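Local coordinates for protein beta-catenin homolog sys-1 (Caenorhabditis elegans, PDB 3C2G) that acts as a beta-catenin-type transcriptional coregulator in Wnt asymmetry signalling, binding the TCF factor POP-1 to activate or repress target genes, at residues 397-402 and 461-466; 393-398 and 452-457. One frame throughout, in Å; residues are numbered along the deposited sequence.

Contact 1. Residues 397-402 and 461-466; sequences IICNCL and RSTILR
Cys399 and Thr463, with CA atoms 6.7 Å apart, are the nearest backbone pair between 397-402 and 461-466, segments of helices 388-409 and 457-472 whose local axes come within 9.5 Å and run roughly parallel, with 30° between their N-to-C directions. This is helix-on-helix packing inside the armadillo domain, the superhelical stack of helices typical of beta-catenins. No hydrogen bond links the two segments; small and branched side chains fill the interface. The side chain of Thr463 points toward helix 388-409. Its methyl CG2, anti to the backbone N, lies 3.8 Å from CB of Leu402, while its hydroxyl OG1 turns back beside the backbone N (chi1 -58°) and bonds to the carbonyl of Glu459, one turn earlier. A threonine suits the site because that bond satisfies a buried hydroxyl and leaves the methyl for apolar packing. The small thiol of Cys399 fits alongside this hydroxyl where the backbones are nearest, SG standing 3.6 Å from Thr463 OG1. One turn on, Leu402, an apolar residue in a buried site, meets both Thr463 and Ile464, and it also touches Ile376 and Leu443. On the same helix, Asn400 packs against an aromatic side chain of the bound peptide. The leucine and Ile464 meet at an angle, Leu402 CD1 resting 3.4 Å from Ile464 CG1.

Contact 2. Residues 393-398 and 452-457; sequences RVCEII and MDTPGL
Cys395 meets the backbone at Gly456 and Leu457, where the loop before helix 457-472 folds against the flank of helix 388-409. Between the two segments there are van der Waals touches and no hydrogen bond. With SG anti to the backbone N (chi1 -178°), the thiol extends from the helix to a peptide unit: SG lies 3.5 Å from Gly456 C and 3.6 Å from Leu457 N. A cysteine is long enough to reach the loop yet thin enough to fit beside it, and Gly456, having no side chain, allows the backbone to come up to the sulfur. The methyl CG2 of Thr454 flanks the same sulfur more loosely, at 4.3 Å from Cys395 SG.

Hydrogen bonds shape the loop itself. Residues 454-457 make a type I beta turn, closed by the amide N of Leu457 on the carbonyl O of Thr454 at 3.1 Å, so that the amide beside the thiol already has its acceptor. The turn is also held from the helix: Asn392 OD1 accepts from Gly456 N, and Arg391 NE donates to the hydroxyl of Thr454.

Charges lie to one side. Arg393 NH1 and Glu396 OE1, 3.3 Å apart, form a salt bridge within the helix whose hydrogen bond is bent and weak, and Arg393 NH2 pairs with Glu340.

In the fold, Cys395 also packs on Leu460 of helix 457-472, Leu457 packs on Leu382, and Glu396 touches Tyr343 of helix 339-352.

How the contacts relate
Both contacts draw on helix 388-409, and their centres lie 10 Å apart. Along the chain the order is 393-398, 397-402, 452-457, then 461-466; the first two overlap at Ile397 and Ile398, neither of which touches the partner segments. Cys395, Cys399 and Leu402, spaced four and three residues apart, bring one face of the helix to both partners. Contact 2 meets the loop that leads into helix 457-472, and contact 1 meets that helix about two turns further on. The two helices thus stay in touch from the turn entering helix 457-472 to about Ile464, consistent with the stacked helices of an armadillo domain.

Contact 1. Residues 397-402 and 461-466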
# COMPACT_ATOMS: atom_id res chain seq x y z
N ILE A 397 -8.69 -10.70 -3.16
CA ILE A 397 -9.38 -11.01 -1.91
C ILE A 397 -9.41 -12.53 -1.62
O ILE A 397 -9.01 -12.97 -0.54
CB ILE A 397 -10.81 -10.41 -1.87
CG1 ILE A 397 -10.73 -8.88 -1.76
CG2 ILE A 397 -11.60 -11.01 -0.71
CD1 ILE A 397 -12.06 -8.17 -1.80
N ILE A 398 -9.88 -13.31 -2.59
CA ILE A 398 -9.90 -14.76 -2.46
C ILE A 398 -8.49 -15.28 -2.23
O ILE A 398 -8.26 -16.18 -1.43
CB ILE A 398 -10.51 -15.43 -3.70
CG1 ILE A 398 -11.96 -14.99 -3.86
CG2 ILE A 398 -10.43 -16.97 -3.60
CD1 ILE A 398 -12.52 -15.30 -5.23
N CYS A 399 -7.54 -14.68 -2.94
CA CYS A 399 -6.15 -15.06 -2.78
C CYS A 399 -5.65 -14.82 -1.36
O CYS A 399 -4.98 -15.68 -0.80
CB CYS A 399 -5.29 -14.33 -3.79
SG CYS A 399 -3.64 -15.03 -3.85
N ASN A 400 -5.99 -13.67 -0.77
CA ASN A 400 -5.71 -13.40 0.64
C ASN A 400 -6.31 -14.43 1.58
O ASN A 400 -5.66 -14.86 2.52
CB ASN A 400 -6.24 -12.02 1.06
CG ASN A 400 -5.46 -10.87 0.46
OD1 ASN A 400 -4.30 -11.00 0.09
ND2 ASN A 400 -6.11 -9.71 0.38
N CYS A 401 -7.57 -14.78 1.36
CA CYS A 401 -8.25 -15.72 2.25
C CYS A 401 -7.60 -17.10 2.26
O CYS A 401 -7.32 -17.65 3.32
CB CYS A 401 -9.74 -15.81 1.92
SG CYS A 401 -10.69 -14.30 2.29
N LEU A 402 -7.31 -17.63 1.07
CA LEU A 402 -6.68 -18.93 0.93
C LEU A 402 -5.26 -18.95 1.45
O LEU A 402 -4.79 -19.97 1.98
CB LEU A 402 -6.70 -19.38 -0.52
CG LEU A 402 -8.07 -19.56 -1.17
CD1 LEU A 402 -7.85 -19.79 -2.64
CD2 LEU A 402 -8.90 -20.71 -0.57
N ARG A 461 -4.31 -18.89 -8.81
CA ARG A 461 -4.38 -20.29 -9.23
C ARG A 461 -3.28 -21.10 -8.58
O ARG A 461 -3.46 -22.25 -8.23
CB ARG A 461 -4.34 -20.40 -10.76
CG ARG A 461 -5.55 -19.77 -11.40
CD ARG A 461 -5.59 -19.86 -12.90
NE ARG A 461 -6.96 -19.62 -13.32
CZ ARG A 461 -7.39 -19.53 -14.57
NH1 ARG A 461 -6.54 -19.63 -15.59
NH2 ARG A 461 -8.68 -19.33 -14.80
N SER A 462 -2.13 -20.48 -8.40
CA SER A 462 -1.05 -21.12 -7.70
C SER A 462 -1.43 -21.38 -6.24
O SER A 462 -1.16 -22.46 -5.71
CB SER A 462 0.20 -20.25 -7.79
OG SER A 462 1.31 -20.92 -7.24
N THR A 463 -2.08 -20.40 -5.61
CA THR A 463 -2.46 -20.47 -4.19
C THR A 463 -3.58 -21.49 -3.97
O THR A 463 -3.62 -22.16 -2.95
CB THR A 463 -2.90 -19.07 -3.66
OG1 THR A 463 -1.84 -18.14 -3.86
CG2 THR A 463 -3.25 -19.11 -2.18
N ILE A 464 -4.48 -21.59 -4.93
CA ILE A 464 -5.57 -22.56 -4.86
C ILE A 464 -5.02 -23.99 -4.87
O ILE A 464 -5.49 -24.84 -4.09
CB ILE A 464 -6.57 -22.37 -5.99
CG1 ILE A 464 -7.37 -21.09 -5.78
CG2 ILE A 464 -7.50 -23.58 -6.09
CD1 ILE A 464 -8.21 -20.69 -6.98
N LEU A 465 -4.04 -24.26 -5.73
CA LEU A 465 -3.47 -25.60 -5.81
C LEU A 465 -2.90 -25.96 -4.45
O LEU A 465 -3.07 -27.09 -3.97
CB LEU A 465 -2.40 -25.70 -6.89
CG LEU A 465 -2.86 -25.47 -8.33
CD1 LEU A 465 -1.66 -25.53 -9.28
CD2 LEU A 465 -3.93 -26.47 -8.74
N ARG A 466 -2.24 -24.98 -3.84
CA ARG A 466 -1.63 -25.17 -2.54
C ARG A 466 -2.69 -25.50 -1.48
O ARG A 466 -2.51 -26.41 -0.66
CB ARG A 466 -0.83 -23.93 -2.14
CG ARG A 466 0.54 -24.25 -1.59
CD ARG A 466 0.52 -24.39 -0.11
NE ARG A 466 1.57 -25.30 0.36
CZ ARG A 466 2.56 -24.94 1.16
NH1 ARG A 466 2.64 -23.68 1.58
NH2 ARG A 466 3.45 -25.84 1.56

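Contact 2. Residues 393-398 and 452-457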
# COMPACT_ATOMS: atom_id res chain seq x y z
N ARG A 393 -9.83 -7.16 -7.88
CA ARG A 393 -9.95 -7.00 -6.43
C ARG A 393 -10.47 -8.29 -5.77
O ARG A 393 -9.90 -8.77 -4.78
CB ARG A 393 -10.83 -5.80 -6.07
CG ARG A 393 -10.34 -4.99 -4.88
CD ARG A 393 -8.93 -4.47 -5.18
NE ARG A 393 -8.40 -3.49 -4.22
CZ ARG A 393 -7.15 -3.02 -4.26
NH1 ARG A 393 -6.29 -3.43 -5.19
NH2 ARG A 393 -6.76 -2.14 -3.35
N VAL A 394 -11.55 -8.83 -6.32
CA VAL A 394 -12.15 -10.05 -5.83
C VAL A 394 -11.11 -11.17 -5.87
O VAL A 394 -11.02 -12.00 -4.97
CB VAL A 394 -13.38 -10.43 -6.68
CG1 VAL A 394 -13.90 -11.83 -6.32
CG2 VAL A 394 -14.48 -9.39 -6.49
N CYS A 395 -10.30 -11.13 -6.91
CA CYS A 395 -9.28 -12.10 -7.16
C CYS A 395 -8.20 -12.04 -6.08
O CYS A 395 -7.84 -13.07 -5.51
CB CYS A 395 -8.71 -11.82 -8.55
SG CYS A 395 -7.46 -12.94 -9.10
N GLU A 396 -7.71 -10.85 -5.78
CA GLU A 396 -6.78 -10.61 -4.68
C GLU A 396 -7.39 -10.91 -3.30
O GLU A 396 -6.69 -11.32 -2.38
CB GLU A 396 -6.28 -9.17 -4.75
CG GLU A 396 -5.29 -8.86 -5.90
CD GLU A 396 -5.14 -7.36 -6.18
OE1 GLU A 396 -6.13 -6.61 -6.01
OE2 GLU A 396 -4.04 -6.94 -6.58
N ILE A 397 -8.69 -10.70 -3.16
CA ILE A 397 -9.38 -11.01 -1.91
C ILE A 397 -9.41 -12.53 -1.62
O ILE A 397 -9.01 -12.97 -0.54
CB ILE A 397 -10.81 -10.41 -1.87
CG1 ILE A 397 -10.73 -8.88 -1.76
CG2 ILE A 397 -11.60 -11.01 -0.71
CD1 ILE A 397 -12.06 -8.17 -1.80
N ILE A 398 -9.88 -13.31 -2.59
CA ILE A 398 -9.90 -14.76 -2.46
C ILE A 398 -8.49 -15.28 -2.23
O ILE A 398 -8.26 -16.18 -1.43
CB ILE A 398 -10.51 -15.43 -3.70
CG1 ILE A 398 -11.96 -14.99 -3.86
CG2 ILE A 398 -10.43 -16.97 -3.60
CD1 ILE A 398 -12.52 -15.30 -5.23
N MSE A 452 -9.85 -15.09 -17.77
CA MSE A 452 -9.89 -13.70 -18.24
C MSE A 452 -8.67 -12.86 -17.83
O MSE A 452 -8.04 -13.13 -16.80
CB MSE A 452 -11.19 -13.02 -17.80
CG MSE A 452 -12.16 -12.74 -18.95
SE MSE A 452 -13.84 -11.89 -18.35
CE MSE A 452 -15.02 -13.46 -18.44
N ASP A 453 -8.36 -11.84 -18.63
CA ASP A 453 -7.17 -11.00 -18.45
C ASP A 453 -7.16 -10.22 -17.14
O ASP A 453 -7.65 -9.08 -17.07
CB ASP A 453 -6.99 -10.06 -19.65
N THR A 454 -6.58 -10.83 -16.10
CA THR A 454 -6.57 -10.28 -14.75
C THR A 454 -5.19 -10.50 -14.14
O THR A 454 -4.74 -11.64 -14.02
CB THR A 454 -7.65 -10.95 -13.89
OG1 THR A 454 -8.92 -10.75 -14.52
CG2 THR A 454 -7.69 -10.39 -12.50
N PRO A 455 -4.49 -9.41 -13.76
CA PRO A 455 -3.12 -9.52 -13.22
C PRO A 455 -2.94 -10.47 -12.02
O PRO A 455 -1.90 -11.12 -11.89
CB PRO A 455 -2.75 -8.07 -12.84
CG PRO A 455 -3.92 -7.21 -13.20
CD PRO A 455 -4.97 -8.02 -13.87
N GLY A 456 -3.95 -10.57 -11.15
CA GLY A 456 -3.85 -11.42 -9.98
C GLY A 456 -4.10 -12.91 -10.20
O GLY A 456 -3.76 -13.73 -9.34
N LEU A 457 -4.68 -13.26 -11.34
CA LEU A 457 -5.12 -14.63 -11.63
C LEU A 457 -4.04 -15.71 -11.45
O LEU A 457 -4.32 -16.79 -10.90
CB LEU A 457 -5.73 -14.71 -13.03
CG LEU A 457 -6.61 -15.91 -13.37
CD1 LEU A 457 -7.74 -16.09 -12.36
CD2 LEU A 457 -7.18 -15.74 -14.77